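Local coordinates for probable thioesterase (Thermus thermophilus, PDB 1Z54), which probably hydrolyses the thioester bond of fatty acyl-CoA substrates, as a hot-dog-fold member of the 4-hydroxybenzoyl-CoA thioesterase family, at residues A31-V34 against D35-R39; L42-H45 against R46-A49. All coordinates share one frame; numbering follows the deposited sequence.

Interaction 1 (A31-V34 against D35-R39); sequences AARV and DFLER
Leu37 lies one helical turn beyond Arg33, and its side chain climbs back along that residue. Its CB rests 3.6 Å from Arg33 O, and CG keeps the same distance from that oxygen. With CG set anti to the carbonyl carbon (chi1 -76°), the chain leans back toward the preceding turn, and the tip, CD1, comes within 4.4 Å of Arg33 CG, touching the aliphatic base of the arginine. The same carbonyl accepts the straightest bond of the turn, Leu37 N to Arg33 O at 2.9 Å with an N-H...O angle of 170°. Asp35 to Ala31, Phe36 to Ala32 and Glu38 to Val34 repeat the i to i+4 pattern, so four successive amides are satisfied along an ordinary alpha-helix. The polar ends are taken up by neighbours: Arg33 NH1 bonds Tyr91 OH and its NH2 a bound glycerol, while Asp35 OD2 takes Thr5 OG1 and, in a weak salt bridge 3.4 Å long, Arg39 NH2. This is the helix 24-39 that the antiparallel sheet of the hot-dog fold wraps around; Ala32 and Phe36 press on strands 3-8 and 72-82, Leu37 meets Leu126 of helix 120-129, and Val34 packs on Phe69 of the second subunit.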
# COMPACT_ATOMS: atom_id res chain seq x y z
N ALA A 31 -9.04 -3.33 -9.43
CA ALA A 31 -9.95 -2.22 -9.70
C ALA A 31 -10.71 -2.47 -11.00
O ALA A 31 -11.93 -2.27 -11.06
CB ALA A 31 -9.17 -0.91 -9.78
N ALA A 32 -9.99 -2.93 -12.03
CA ALA A 32 -10.59 -3.22 -13.33
C ALA A 32 -11.57 -4.38 -13.22
O ALA A 32 -12.66 -4.34 -13.79
CB ALA A 32 -9.51 -3.54 -14.35
N ARG A 33 -11.16 -5.42 -12.50
CA ARG A 33 -12.02 -6.59 -12.30
C ARG A 33 -13.32 -6.15 -11.61
O ARG A 33 -14.43 -6.52 -12.02
CB ARG A 33 -11.28 -7.64 -11.45
CG ARG A 33 -12.12 -8.86 -11.10
CD ARG A 33 -11.31 -10.00 -10.46
NE ARG A 33 -10.68 -9.69 -9.17
CZ ARG A 33 -9.42 -9.28 -9.02
NH1 ARG A 33 -8.63 -9.13 -10.09
NH2 ARG A 33 -8.91 -9.07 -7.81
N VAL A 34 -13.18 -5.34 -10.56
CA VAL A 34 -14.32 -4.84 -9.80
C VAL A 34 -15.26 -3.99 -10.68
O VAL A 34 -16.49 -4.08 -10.58
CB VAL A 34 -13.82 -4.00 -8.60
CG1 VAL A 34 -14.92 -3.08 -8.10
CG2 VAL A 34 -13.35 -4.94 -7.48
N ASP A 35 -14.67 -3.17 -11.53
CA ASP A 35 -15.43 -2.31 -12.43
C ASP A 35 -16.19 -3.20 -13.44
O ASP A 35 -17.36 -2.96 -13.74
CB ASP A 35 -14.46 -1.36 -13.15
CG ASP A 35 -15.17 -0.34 -14.03
OD1 ASP A 35 -16.23 0.18 -13.62
OD2 ASP A 35 -14.64 -0.04 -15.12
N PHE A 36 -15.51 -4.23 -13.93
CA PHE A 36 -16.09 -5.18 -14.89
C PHE A 36 -17.33 -5.82 -14.27
O PHE A 36 -18.42 -5.80 -14.87
CB PHE A 36 -15.03 -6.24 -15.23
CG PHE A 36 -15.51 -7.33 -16.15
CD1 PHE A 36 -16.25 -8.40 -15.66
CD2 PHE A 36 -15.17 -7.32 -17.50
CE1 PHE A 36 -16.64 -9.44 -16.50
CE2 PHE A 36 -15.56 -8.35 -18.35
CZ PHE A 36 -16.29 -9.42 -17.86
N LEU A 37 -17.17 -6.37 -13.07
CA LEU A 37 -18.27 -7.00 -12.36
C LEU A 37 -19.42 -6.04 -12.10
O LEU A 37 -20.59 -6.41 -12.22
CB LEU A 37 -17.77 -7.58 -11.04
CG LEU A 37 -16.98 -8.88 -11.17
CD1 LEU A 37 -16.35 -9.23 -9.83
CD2 LEU A 37 -17.91 -10.01 -11.61
N GLU A 38 -19.10 -4.80 -11.74
CA GLU A 38 -20.16 -3.83 -11.48
C GLU A 38 -20.93 -3.56 -12.79
O GLU A 38 -22.15 -3.70 -12.84
CB GLU A 38 -19.56 -2.53 -10.92
CG GLU A 38 -20.53 -1.37 -10.82
CD GLU A 38 -19.98 -0.21 -9.99
OE1 GLU A 38 -20.18 -0.21 -8.76
OE2 GLU A 38 -19.32 0.69 -10.56
N ARG A 39 -20.20 -3.19 -13.84
CA ARG A 39 -20.81 -2.90 -15.13
C ARG A 39 -21.71 -4.03 -15.62
O ARG A 39 -22.68 -3.80 -16.34
CB ARG A 39 -19.72 -2.59 -16.16
CG ARG A 39 -18.93 -1.35 -15.79
CD ARG A 39 -17.62 -1.23 -16.56
NE ARG A 39 -17.80 -0.97 -17.98
CZ ARG A 39 -16.81 -0.65 -18.80
NH1 ARG A 39 -17.04 -0.41 -20.09
NH2 ARG A 39 -15.57 -0.55 -18.33

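Interaction 2 (L42-H45 against R46-A49); sequences LPYH and RVEA
With CG of Tyr44 anti to its own amide nitrogen (chi1 -165°) and CG of Glu48 anti to its carbonyl carbon (chi1 -64°), the phenol and the carboxylate one turn later converge. Glu48 CG lies 3.5 Å from Tyr44 CZ, and beyond it the carboxylate, its plane turned 49° from the ring, brings OE2 to 2.8 Å from Tyr44 OH, which donates a weak hydrogen bond. On the same side of the ring, nearer its base, Tyr44 CD1 meets Val47 CB at 4.2 Å. Nearer the solvent, the imidazole of His45 lies beside the extended Arg46 chain; His45 CE1 comes 3.4 Å from Arg46 CG and sits over a face of the guanidinium, offset toward its rim. Pro43, at the N-cap position, opens the short helix: its O accepts Val47 N at 3.3 Å and, weakly, Arg46 N, while its ring CG touches Arg46 CD. Tyr44 OH is also hydrogen-bonded to Phe54 N, near the start of strand 52-63. A phenylalanine in place of Tyr44 would probably leave Glu48 OE2 without its phenol donor and Phe54 N without its hydrogen-bond partner. Glu48 also reaches Tyr11 of the second subunit and Gln16 of the third through weak bonds, which implies that this carboxylate is a polar junction where three chains meet, its negative charge probably eased by neutral donors.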
# COMPACT_ATOMS: atom_id res chain seq x y z
N LEU A 42 -23.18 -6.82 -11.42
CA LEU A 42 -22.78 -7.66 -10.29
C LEU A 42 -21.79 -6.92 -9.39
O LEU A 42 -20.69 -7.43 -9.13
CB LEU A 42 -22.16 -8.96 -10.79
CG LEU A 42 -23.06 -10.03 -11.43
CD1 LEU A 42 -23.91 -9.44 -12.54
CD2 LEU A 42 -22.18 -11.15 -11.97
N PRO A 43 -22.16 -5.72 -8.92
CA PRO A 43 -21.27 -4.95 -8.05
C PRO A 43 -20.71 -5.87 -6.96
O PRO A 43 -21.47 -6.49 -6.23
CB PRO A 43 -22.18 -3.84 -7.50
CG PRO A 43 -23.56 -4.49 -7.53
CD PRO A 43 -23.53 -5.19 -8.87
N TYR A 44 -19.38 -5.98 -6.90
CA TYR A 44 -18.72 -6.89 -5.96
C TYR A 44 -19.01 -6.70 -4.48
O TYR A 44 -18.97 -7.66 -3.71
CB TYR A 44 -17.19 -6.87 -6.18
CG TYR A 44 -16.50 -8.03 -5.51
CD1 TYR A 44 -16.79 -9.34 -5.89
CD2 TYR A 44 -15.61 -7.84 -4.45
CE1 TYR A 44 -16.23 -10.43 -5.23
CE2 TYR A 44 -15.05 -8.93 -3.78
CZ TYR A 44 -15.36 -10.21 -4.17
OH TYR A 44 -14.86 -11.29 -3.48
N HIS A 45 -19.29 -5.47 -4.06
CA HIS A 45 -19.58 -5.24 -2.66
C HIS A 45 -20.89 -5.93 -2.30
O HIS A 45 -21.04 -6.46 -1.20
CB HIS A 45 -19.64 -3.74 -2.35
CG HIS A 45 -20.69 -2.99 -3.11
ND1 HIS A 45 -21.92 -2.68 -2.57
CD2 HIS A 45 -20.69 -2.47 -4.36
CE1 HIS A 45 -22.62 -2.00 -3.45
NE2 HIS A 45 -21.90 -1.85 -4.55
N ARG A 46 -21.84 -5.95 -3.24
CA ARG A 46 -23.11 -6.60 -2.98
C ARG A 46 -22.96 -8.12 -2.99
O ARG A 46 -23.67 -8.82 -2.28
CB ARG A 46 -24.18 -6.16 -3.99
CG ARG A 46 -24.59 -4.70 -3.80
CD ARG A 46 -25.85 -4.34 -4.57
NE ARG A 46 -26.26 -2.96 -4.31
CZ ARG A 46 -26.63 -2.50 -3.12
NH1 ARG A 46 -26.66 -3.31 -2.07
NH2 ARG A 46 -26.96 -1.22 -2.97
N VAL A 47 -22.02 -8.62 -3.80
CA VAL A 47 -21.77 -10.05 -3.86
C VAL A 47 -21.26 -10.56 -2.50
O VAL A 47 -21.79 -11.54 -1.97
CB VAL A 47 -20.73 -10.41 -4.94
CG1 VAL A 47 -20.56 -11.91 -5.01
CG2 VAL A 47 -21.17 -9.86 -6.30
N GLU A 48 -20.25 -9.90 -1.94
CA GLU A 48 -19.71 -10.31 -0.65
C GLU A 48 -20.74 -10.12 0.47
O GLU A 48 -20.68 -10.77 1.51
CB GLU A 48 -18.44 -9.53 -0.30
CG GLU A 48 -17.25 -9.77 -1.23
CD GLU A 48 -15.92 -9.61 -0.52
OE1 GLU A 48 -15.82 -8.74 0.38
OE2 GLU A 48 -14.96 -10.35 -0.86
N ALA A 49 -21.68 -9.20 0.25
CA ALA A 49 -22.72 -8.93 1.23
C ALA A 49 -23.69 -10.11 1.30
O ALA A 49 -24.48 -10.22 2.24
CB ALA A 49 -23.48 -7.65 0.85

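In the fold
Interactions 1 and 2 lie on two helices that follow each other in the chain, the first at the end of helix 24-39, the second at the loop-led start and body of helix 44-48, with centres about 11 Å apart. A probable hydrogen bond between Leu37 O and Leu42 N, at 2.7 Å, ties the end of one to the start of the other, and Leu37 packs on Tyr44 across the bend. Residues 31-39 lie deeper, about 7 Å from the centre of the chain, and rely on regular backbone bonding and apolar faces turned to the sheet. Residues 42-49, about 15 Å out, depend more on polar side chains and weaker bonds. Both abut helix 120-129 and neighbouring subunits.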